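Long-range contacts in maleylpyruvate isomerase (Ralstonia sp., PDB 2V6K), which catalyses the glutathione-dependent isomerisation of maleylpyruvate to fumarylpyruvate in naphthalene degradation, working as a homodimeric zeta-class glutathione transferase: residues 2-8 with 28-34; 169-173 with 189-193; 140-144 with 183-189. All coordinates share one frame. Residue numbers count along the deposited sequence, not the author numbering.

Contact 1: 2-8 with 28-34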
loop_
_atom_site.group_PDB
_atom_site.type_symbol
_atom_site.label_atom_id
_atom_site.label_comp_id
_atom_site.label_asym_id
_atom_site.label_seq_id
_atom_site.Cartn_x
_atom_site.Cartn_y
_atom_site.Cartn_z
ATOM N N LYS A 2 28.652 1.048 0.695
ATOM C CA LYS A 2 27.819 0.007 1.307
ATOM C C LYS A 2 26.423 0.527 1.657
ATOM O O LYS A 2 26.188 1.739 1.671
ATOM C CB LYS A 2 28.503 -0.621 2.538
ATOM C CG LYS A 2 29.642 0.192 3.180
ATOM C CD LYS A 2 29.157 1.452 3.882
ATOM C CE LYS A 2 28.424 1.134 5.169
ATOM N NZ LYS A 2 27.840 2.370 5.728
ATOM N N MET A 3 25.503 -0.396 1.932
ATOM C CA MET A 3 24.109 -0.036 2.181
ATOM C C MET A 3 23.858 0.539 3.564
ATOM O O MET A 3 24.360 0.033 4.568
ATOM C CB MET A 3 23.184 -1.218 1.914
ATOM C CG MET A 3 22.567 -1.178 0.529
ATOM S SD MET A 3 21.613 -2.632 0.080
ATOM C CE MET A 3 20.938 -3.100 1.665
ATOM N N LYS A 4 23.078 1.614 3.587
ATOM C CA LYS A 4 22.745 2.326 4.816
ATOM C C LYS A 4 21.234 2.354 4.960
ATOM O O LYS A 4 20.524 2.831 4.068
ATOM C CB LYS A 4 23.293 3.754 4.775
ATOM C CG LYS A 4 24.812 3.845 4.712
ATOM C CD LYS A 4 25.271 5.270 4.454
ATOM C CE LYS A 4 26.773 5.326 4.227
ATOM N NZ LYS A 4 27.206 6.648 3.698
ATOM N N LEU A 5 20.748 1.829 6.079
ATOM C CA LEU A 5 19.321 1.780 6.345
ATOM C C LEU A 5 18.918 2.875 7.324
ATOM O O LEU A 5 19.253 2.809 8.510
ATOM C CB LEU A 5 18.924 0.407 6.894
ATOM C CG LEU A 5 17.444 0.254 7.269
ATOM C CD1 LEU A 5 16.544 0.324 6.045
ATOM C CD2 LEU A 5 17.199 -1.033 8.045
ATOM N N TYR A 6 18.206 3.879 6.819
ATOM C CA TYR A 6 17.679 4.952 7.653
ATOM C C TYR A 6 16.354 4.480 8.216
ATOM O O TYR A 6 15.400 4.272 7.473
ATOM C CB TYR A 6 17.490 6.226 6.834
ATOM C CG TYR A 6 18.789 6.840 6.383
ATOM C CD1 TYR A 6 19.455 7.760 7.188
ATOM C CD2 TYR A 6 19.363 6.491 5.159
ATOM C CE1 TYR A 6 20.653 8.325 6.784
ATOM C CE2 TYR A 6 20.561 7.054 4.745
ATOM C CZ TYR A 6 21.200 7.966 5.563
ATOM O OH TYR A 6 22.392 8.532 5.160
ATOM N N ASN A 7 16.303 4.282 9.527
ATOM C CA ASN A 7 15.153 3.643 10.136
ATOM C C ASN A 7 15.098 3.876 11.644
ATOM O O ASN A 7 15.899 4.637 12.179
ATOM C CB ASN A 7 15.095 2.153 9.746
ATOM C CG ASN A 7 16.085 1.293 10.504
ATOM O OD1 ASN A 7 17.280 1.610 10.622
ATOM N ND2 ASN A 7 15.595 0.183 11.015
ATOM N N PHE A 8 14.131 3.252 12.312
ATOM C CA PHE A 8 13.875 3.494 13.727
ATOM C C PHE A 8 13.461 2.177 14.357
ATOM O O PHE A 8 12.798 1.364 13.720
ATOM C CB PHE A 8 12.766 4.545 13.844
ATOM C CG PHE A 8 12.412 4.951 15.259
ATOM C CD1 PHE A 8 13.300 5.666 16.060
ATOM C CD2 PHE A 8 11.149 4.666 15.762
ATOM C CE1 PHE A 8 12.931 6.070 17.353
ATOM C CE2 PHE A 8 10.773 5.057 17.046
ATOM C CZ PHE A 8 11.665 5.762 17.843
ATOM N N TYR A 28 23.984 -4.305 6.221
ATOM C CA TYR A 28 23.638 -2.890 6.144
ATOM C C TYR A 28 24.080 -2.163 7.392
ATOM O O TYR A 28 24.147 -2.754 8.471
ATOM C CB TYR A 28 22.131 -2.680 5.923
ATOM C CG TYR A 28 21.228 -3.377 6.922
ATOM C CD1 TYR A 28 20.744 -2.716 8.056
ATOM C CD2 TYR A 28 20.851 -4.702 6.724
ATOM C CE1 TYR A 28 19.903 -3.375 8.963
ATOM C CE2 TYR A 28 20.023 -5.358 7.612
ATOM C CZ TYR A 28 19.549 -4.697 8.723
ATOM O OH TYR A 28 18.722 -5.377 9.594
ATOM N N GLU A 29 24.385 -0.879 7.227
ATOM C CA GLU A 29 24.638 0.001 8.359
ATOM C C GLU A 29 23.306 0.540 8.858
ATOM O O GLU A 29 22.496 1.029 8.073
ATOM C CB GLU A 29 25.556 1.163 7.966
ATOM C CG GLU A 29 26.036 1.988 9.166
ATOM C CD GLU A 29 26.860 3.218 8.794
ATOM O OE1 GLU A 29 27.102 3.465 7.596
ATOM O OE2 GLU A 29 27.270 3.947 9.722
ATOM N N TYR A 30 23.088 0.440 10.165
ATOM C CA TYR A 30 21.865 0.924 10.797
ATOM C C TYR A 30 22.038 2.396 11.144
ATOM O O TYR A 30 22.867 2.748 11.987
ATOM C CB TYR A 30 21.591 0.112 12.063
ATOM C CG TYR A 30 20.231 0.318 12.705
ATOM C CD1 TYR A 30 19.249 -0.667 12.610
ATOM C CD2 TYR A 30 19.933 1.472 13.434
ATOM C CE1 TYR A 30 18.011 -0.506 13.200
ATOM C CE2 TYR A 30 18.679 1.644 14.028
ATOM C CZ TYR A 30 17.727 0.642 13.907
ATOM O OH TYR A 30 16.493 0.782 14.491
ATOM N N LEU A 31 21.255 3.250 10.488
ATOM C CA LEU A 31 21.292 4.674 10.770
ATOM C C LEU A 31 19.962 5.099 11.366
ATOM O O LEU A 31 18.942 5.187 10.675
ATOM C CB LEU A 31 21.636 5.478 9.516
ATOM C CG LEU A 31 23.057 5.292 8.968
ATOM C CD1 LEU A 31 23.254 6.118 7.721
ATOM C CD2 LEU A 31 24.124 5.641 10.009
ATOM N N ALA A 32 19.981 5.343 12.670
ATOM C CA ALA A 32 18.776 5.666 13.412
ATOM C C ALA A 32 18.290 7.059 13.068
ATOM O O ALA A 32 19.065 8.020 13.052
ATOM C CB ALA A 32 19.035 5.558 14.901
ATOM N N VAL A 33 16.997 7.147 12.784
ATOM C CA VAL A 33 16.315 8.416 12.611
ATOM C C VAL A 33 15.267 8.434 13.711
ATOM O O VAL A 33 14.303 7.664 13.681
ATOM C CB VAL A 33 15.669 8.518 11.209
ATOM C CG1 VAL A 33 14.919 9.840 11.061
ATOM C CG2 VAL A 33 16.735 8.390 10.122
ATOM N N HIS A 34 15.483 9.290 14.708
ATOM C CA HIS A 34 14.661 9.258 15.909
ATOM C C HIS A 34 13.319 9.948 15.684
ATOM O O HIS A 34 13.226 11.178 15.681
ATOM C CB HIS A 34 15.397 9.877 17.100
ATOM C CG HIS A 34 14.843 9.448 18.417
ATOM N ND1 HIS A 34 13.503 9.543 18.723
ATOM C CD2 HIS A 34 15.442 8.911 19.505
ATOM C CE1 HIS A 34 13.299 9.078 19.943
ATOM N NE2 HIS A 34 14.460 8.689 20.438
#

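Contact 2: 169-173 with 189-193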
loop_
_atom_site.group_PDB
_atom_site.type_symbol
_atom_site.label_atom_id
_atom_site.label_comp_id
_atom_site.label_asym_id
_atom_site.label_seq_id
_atom_site.Cartn_x
_atom_site.Cartn_y
_atom_site.Cartn_z
ATOM N N LEU A 169 3.320 -9.054 8.006
ATOM C CA LEU A 169 2.433 -9.484 9.082
ATOM C C LEU A 169 3.048 -9.322 10.469
ATOM O O LEU A 169 2.397 -8.816 11.389
ATOM C CB LEU A 169 1.978 -10.936 8.875
ATOM C CG LEU A 169 1.031 -11.470 9.952
ATOM C CD1 LEU A 169 -0.322 -10.763 9.878
ATOM C CD2 LEU A 169 0.881 -12.981 9.819
ATOM N N VAL A 170 4.292 -9.761 10.624
ATOM C CA VAL A 170 4.916 -9.780 11.944
ATOM C C VAL A 170 4.958 -8.387 12.613
ATOM O O VAL A 170 4.537 -8.249 13.754
ATOM C CB VAL A 170 6.278 -10.519 11.915
ATOM C CG1 VAL A 170 7.087 -10.254 13.165
ATOM C CG2 VAL A 170 6.029 -12.017 11.754
ATOM N N PRO A 171 5.445 -7.352 11.905
ATOM C CA PRO A 171 5.395 -6.020 12.513
ATOM C C PRO A 171 3.977 -5.543 12.812
ATOM O O PRO A 171 3.759 -4.829 13.789
ATOM C CB PRO A 171 6.054 -5.126 11.461
ATOM C CG PRO A 171 6.922 -6.059 10.678
ATOM C CD PRO A 171 6.099 -7.314 10.589
ATOM N N GLN A 172 3.011 -5.955 11.998
ATOM C CA GLN A 172 1.626 -5.556 12.230
ATOM C C GLN A 172 1.054 -6.193 13.499
ATOM O O GLN A 172 0.261 -5.560 14.215
ATOM C CB GLN A 172 0.758 -5.865 11.012
ATOM C CG GLN A 172 -0.619 -5.225 11.083
ATOM C CD GLN A 172 -0.539 -3.721 11.204
ATOM O OE1 GLN A 172 -0.207 -3.026 10.243
ATOM N NE2 GLN A 172 -0.844 -3.204 12.399
ATOM N N VAL A 173 1.455 -7.432 13.787
ATOM C CA VAL A 173 1.035 -8.097 15.016
ATOM C C VAL A 173 1.661 -7.384 16.220
ATOM O O VAL A 173 1.010 -7.212 17.249
ATOM C CB VAL A 173 1.394 -9.595 15.004
ATOM C CG1 VAL A 173 1.023 -10.242 16.326
ATOM C CG2 VAL A 173 0.675 -10.299 13.871
ATOM N N ILE A 189 -3.073 -16.321 12.387
ATOM C CA ILE A 189 -2.113 -15.228 12.443
ATOM C C ILE A 189 -1.176 -15.391 13.642
ATOM O O ILE A 189 0.043 -15.245 13.506
ATOM C CB ILE A 189 -2.838 -13.859 12.470
ATOM C CG1 ILE A 189 -3.374 -13.526 11.072
ATOM C CG2 ILE A 189 -1.925 -12.746 12.973
ATOM C CD1 ILE A 189 -4.276 -12.293 11.021
ATOM N N ARG A 190 -1.729 -15.722 14.808
ATOM C CA ARG A 190 -0.894 -15.896 15.993
ATOM C C ARG A 190 0.116 -17.025 15.789
ATOM O O ARG A 190 1.277 -16.905 16.193
ATOM C CB ARG A 190 -1.751 -16.135 17.238
ATOM C CG ARG A 190 -2.412 -14.860 17.764
ATOM C CD ARG A 190 -3.140 -15.091 19.079
ATOM N NE ARG A 190 -4.481 -15.669 18.924
ATOM C CZ ARG A 190 -4.806 -16.932 19.191
ATOM N NH1 ARG A 190 -3.889 -17.801 19.610
ATOM N NH2 ARG A 190 -6.063 -17.335 19.036
ATOM N N ALA A 191 -0.312 -18.107 15.138
ATOM C CA ALA A 191 0.584 -19.236 14.877
ATOM C C ALA A 191 1.682 -18.867 13.879
ATOM O O ALA A 191 2.831 -19.264 14.053
ATOM C CB ALA A 191 -0.193 -20.449 14.408
ATOM N N VAL A 192 1.340 -18.096 12.849
ATOM C CA VAL A 192 2.347 -17.636 11.886
ATOM C C VAL A 192 3.364 -16.735 12.585
ATOM O O VAL A 192 4.578 -16.888 12.402
ATOM C CB VAL A 192 1.715 -16.892 10.689
ATOM C CG1 VAL A 192 2.796 -16.220 9.840
ATOM C CG2 VAL A 192 0.895 -17.852 9.846
ATOM N N ASP A 193 2.868 -15.801 13.392
ATOM C CA ASP A 193 3.740 -14.915 14.146
ATOM C C ASP A 193 4.696 -15.710 15.043
ATOM O O ASP A 193 5.892 -15.412 15.099
ATOM C CB ASP A 193 2.911 -13.932 14.972
ATOM C CG ASP A 193 3.769 -12.969 15.755
ATOM O OD1 ASP A 193 4.504 -12.187 15.130
ATOM O OD2 ASP A 193 3.712 -13.013 16.998
HETATM O O HOH W 1 5.168 -9.769 16.040
#

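Contact 3: 140-144 with 183-189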
loop_
_atom_site.group_PDB
_atom_site.type_symbol
_atom_site.label_atom_id
_atom_site.label_comp_id
_atom_site.label_asym_id
_atom_site.label_seq_id
_atom_site.Cartn_x
_atom_site.Cartn_y
_atom_site.Cartn_z
ATOM N N PHE A 140 -7.107 -7.900 9.903
ATOM C CA PHE A 140 -6.830 -9.249 10.393
ATOM C C PHE A 140 -8.005 -10.203 10.161
ATOM O O PHE A 140 -7.787 -11.382 9.908
ATOM C CB PHE A 140 -6.427 -9.223 11.868
ATOM C CG PHE A 140 -4.981 -8.850 12.117
ATOM C CD1 PHE A 140 -4.144 -8.396 11.090
ATOM C CD2 PHE A 140 -4.463 -8.941 13.401
ATOM C CE1 PHE A 140 -2.815 -8.060 11.349
ATOM C CE2 PHE A 140 -3.135 -8.614 13.671
ATOM C CZ PHE A 140 -2.312 -8.165 12.647
ATOM N N ASP A 141 -9.245 -9.713 10.236
ATOM C CA ASP A 141 -10.393 -10.553 9.862
ATOM C C ASP A 141 -10.175 -11.132 8.462
ATOM O O ASP A 141 -10.355 -12.333 8.243
ATOM C CB ASP A 141 -11.714 -9.773 9.876
ATOM C CG ASP A 141 -12.233 -9.482 11.272
ATOM O OD1 ASP A 141 -11.773 -10.094 12.256
ATOM O OD2 ASP A 141 -13.129 -8.613 11.377
ATOM N N ALA A 142 -9.786 -10.272 7.523
ATOM C CA ALA A 142 -9.596 -10.686 6.136
ATOM C C ALA A 142 -8.372 -11.577 5.971
ATOM O O ALA A 142 -8.443 -12.605 5.299
ATOM C CB ALA A 142 -9.503 -9.474 5.224
ATOM N N TYR A 143 -7.253 -11.177 6.576
ATOM C CA TYR A 143 -6.002 -11.925 6.478
ATOM C C TYR A 143 -6.198 -13.335 7.043
ATOM O O TYR A 143 -5.825 -14.331 6.403
ATOM C CB TYR A 143 -4.904 -11.171 7.236
ATOM C CG TYR A 143 -3.481 -11.514 6.873
ATOM C CD1 TYR A 143 -2.685 -10.603 6.197
ATOM C CD2 TYR A 143 -2.918 -12.737 7.238
ATOM C CE1 TYR A 143 -1.368 -10.895 5.884
ATOM C CE2 TYR A 143 -1.598 -13.044 6.917
ATOM C CZ TYR A 143 -0.833 -12.112 6.236
ATOM O OH TYR A 143 0.474 -12.387 5.909
ATOM N N GLU A 144 -6.794 -13.416 8.231
ATOM C CA GLU A 144 -7.098 -14.693 8.881
ATOM C C GLU A 144 -7.979 -15.583 8.008
ATOM O O GLU A 144 -7.729 -16.790 7.889
ATOM C CB GLU A 144 -7.781 -14.434 10.226
ATOM C CG GLU A 144 -8.109 -15.680 11.033
ATOM C CD GLU A 144 -6.927 -16.241 11.807
ATOM O OE1 GLU A 144 -5.835 -15.627 11.818
ATOM O OE2 GLU A 144 -7.110 -17.311 12.422
ATOM N N LEU A 183 -6.214 -10.371 20.164
ATOM C CA LEU A 183 -5.778 -11.238 19.069
ATOM C C LEU A 183 -6.376 -12.640 19.144
ATOM O O LEU A 183 -6.105 -13.472 18.283
ATOM C CB LEU A 183 -4.248 -11.311 19.004
ATOM C CG LEU A 183 -3.552 -9.990 18.666
ATOM C CD1 LEU A 183 -2.040 -10.148 18.762
ATOM C CD2 LEU A 183 -3.954 -9.510 17.283
ATOM N N THR A 184 -7.213 -12.895 20.148
ATOM C CA THR A 184 -7.865 -14.201 20.265
ATOM C C THR A 184 -8.557 -14.656 18.966
ATOM O O THR A 184 -8.454 -15.825 18.606
ATOM C CB THR A 184 -8.853 -14.257 21.452
ATOM O OG1 THR A 184 -8.207 -13.767 22.629
ATOM C CG2 THR A 184 -9.325 -15.694 21.706
ATOM N N PRO A 185 -9.279 -13.749 18.268
ATOM C CA PRO A 185 -9.961 -14.187 17.042
ATOM C C PRO A 185 -9.074 -14.628 15.879
ATOM O O PRO A 185 -9.601 -15.096 14.866
ATOM C CB PRO A 185 -10.756 -12.944 16.624
ATOM C CG PRO A 185 -10.916 -12.164 17.882
ATOM C CD PRO A 185 -9.609 -12.344 18.579
ATOM N N TYR A 186 -7.758 -14.483 16.017
ATOM C CA TYR A 186 -6.834 -14.729 14.904
ATOM C C TYR A 186 -5.792 -15.797 15.226
ATOM O O TYR A 186 -4.598 -15.514 15.230
ATOM C CB TYR A 186 -6.162 -13.414 14.469
ATOM C CG TYR A 186 -7.143 -12.273 14.413
ATOM C CD1 TYR A 186 -8.148 -12.250 13.454
ATOM C CD2 TYR A 186 -7.087 -11.233 15.337
ATOM C CE1 TYR A 186 -9.074 -11.234 13.410
ATOM C CE2 TYR A 186 -8.014 -10.196 15.296
ATOM C CZ TYR A 186 -8.999 -10.209 14.328
ATOM O OH TYR A 186 -9.929 -9.196 14.267
ATOM N N PRO A 187 -6.238 -17.039 15.486
ATOM C CA PRO A 187 -5.275 -18.076 15.847
ATOM C C PRO A 187 -4.273 -18.409 14.746
ATOM O O PRO A 187 -3.137 -18.769 15.049
ATOM C CB PRO A 187 -6.163 -19.289 16.143
ATOM C CG PRO A 187 -7.411 -19.041 15.355
ATOM C CD PRO A 187 -7.614 -17.564 15.469
ATOM N N LEU A 188 -4.683 -18.294 13.487
ATOM C CA LEU A 188 -3.782 -18.639 12.394
ATOM C C LEU A 188 -2.688 -17.589 12.273
ATOM O O LEU A 188 -1.511 -17.926 12.126
ATOM C CB LEU A 188 -4.542 -18.846 11.081
ATOM C CG LEU A 188 -5.632 -19.936 11.099
ATOM C CD1 LEU A 188 -6.343 -20.012 9.760
ATOM C CD2 LEU A 188 -5.095 -21.313 11.501
ATOM N N ILE A 189 -3.073 -16.321 12.387
ATOM C CA ILE A 189 -2.113 -15.228 12.443
ATOM C C ILE A 189 -1.176 -15.391 13.642
ATOM O O ILE A 189 0.043 -15.245 13.506
ATOM C CB ILE A 189 -2.838 -13.859 12.470
ATOM C CG1 ILE A 189 -3.374 -13.526 11.072
ATOM C CG2 ILE A 189 -1.925 -12.746 12.973
ATOM C CD1 ILE A 189 -4.276 -12.293 11.021
#

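Contact 1: 2-8 with 28-34
L5 and Y28 form the apolar middle on one face of the strand pair, with L5 CD2 3.7 Å from Y28 CE1. M3 extends the patch, its CB 4.4 Å from Y28 CB, and helix 12-24 covers it through L17 and L21. On the other face the ring of Y6 lies against L31, Y6 CZ 3.5 Å from L31 CD1, while V33 CG2 sits 4.0 Å from Y6 CB; F45 of helix 43-48 touches both Y6 and V33.

The backbones run parallel in register, K4 beside E29 through N7 beside A32. This is the crossover unit strand 4-7, helix 12-24, strand 29-32 that opens the thioredoxin-like domain of the glutathione transferases; V33 lies beside H40 and F8 beside S11, both of which bind glutathione. Five backbone hydrogen bonds join the two strands: E29 N to M3 O, L5 N to E29 O, L31 N to L5 O and V33 N to N7 O are each 2.8 Å, and N7 N to L31 O 3.0 Å.

Further out, Y28 OH bonds to N22. At the start of the pair K2 makes a salt bridge with E29, although K2 NZ and E29 OE1 are modelled too close together for their positions to be sure.

Contact 2: 169-173 with 189-193
L169 points at the second helix: its CD1 lies 4.0 Å from I189 CG2, and its CD2 lies 3.8 Å from V192 CG1, so one leucine touches both I189 and V192, one turn apart.

V170 brings the backbones closest, its CA 5.7 Å from D193 CA. Its methyl CG2 sits 3.7 Å from D193 OD1, and a water ties the same two residues together by donating to V170 O at 2.8 Å and to D193 OD1 at 2.7 Å. The other carboxylate oxygen, OD2, has its own partner in a salt bridge to R177.

At P171 the helix kinks, since a proline nitrogen has no hydrogen to give to the preceding turn. The bond from V173 N to L169 O, 2.9 Å, is kept, so the chain comes round to present V173. Its CG2 packs 3.7 Å from I189 CG2, and its CG1 rests 3.9 Å from D193 CG.

The two helix segments pass at 110°, their axes 10.0 Å apart, within the all-helical C-terminal domain of the glutathione transferase fold. V170 and P171 also meet helix 12-24 of the N-terminal domain, while L169 and I189 pack on Y143 and F140 of helix 125-149.

Contact 3: 140-144 with 183-189
E144 meets the start of helix 187-196 with both carboxylate oxygens: L188 N donates to E144 OE2 at 2.8 Å and I189 N to E144 OE1 at 2.9 Å. These first-turn amides lack a carbonyl of a preceding turn, so the acid supplies the acceptors, and its negative charge faces the positive end of the helix dipole.

Y186, at the N-cap position, sends its OH to D141 OD1, 2.9 Å away. Here, in the C-terminal helical domain of the glutathione transferase fold, long helix 125-149 receives the turn that leads into helix 187-196. That turn, type I from L183 to Y186, is closed by Y186 N to L183 O at 3.0 Å; R190 NE donates to L183 O as well, and R190 NH2 to T184 O.

Alongside these bonds, F140 sets its ring edge toward the face of Y186, centroids 5.6 Å apart, and receives I189 CD1 over its own face. Y143 CD2 packs 3.9 Å from I189 CG1, while its OH is bonded to S157 OG.

In the fold
Contacts 2 and 3 form one region of the C-terminal helical domain. Their centres are about 9 Å apart, and they share I189 and helix 187-196. Contact 2 is the buried half, mostly apolar, with the carboxylate of D193 packed in and a water bridging it to V170 O; contact 3, partly buried, uses side-chain carboxylates to bond a helix start and a tyrosine. Contact 1 lies in the thioredoxin-like domain on the opposite side of the chain's centre, its centre about 24 and 32 Å from theirs. Also partly buried, it combines backbone hydrogen bonds between strands with apolar packing on both faces, and the side chain of F8 comes about 6 Å from the bound conjugate.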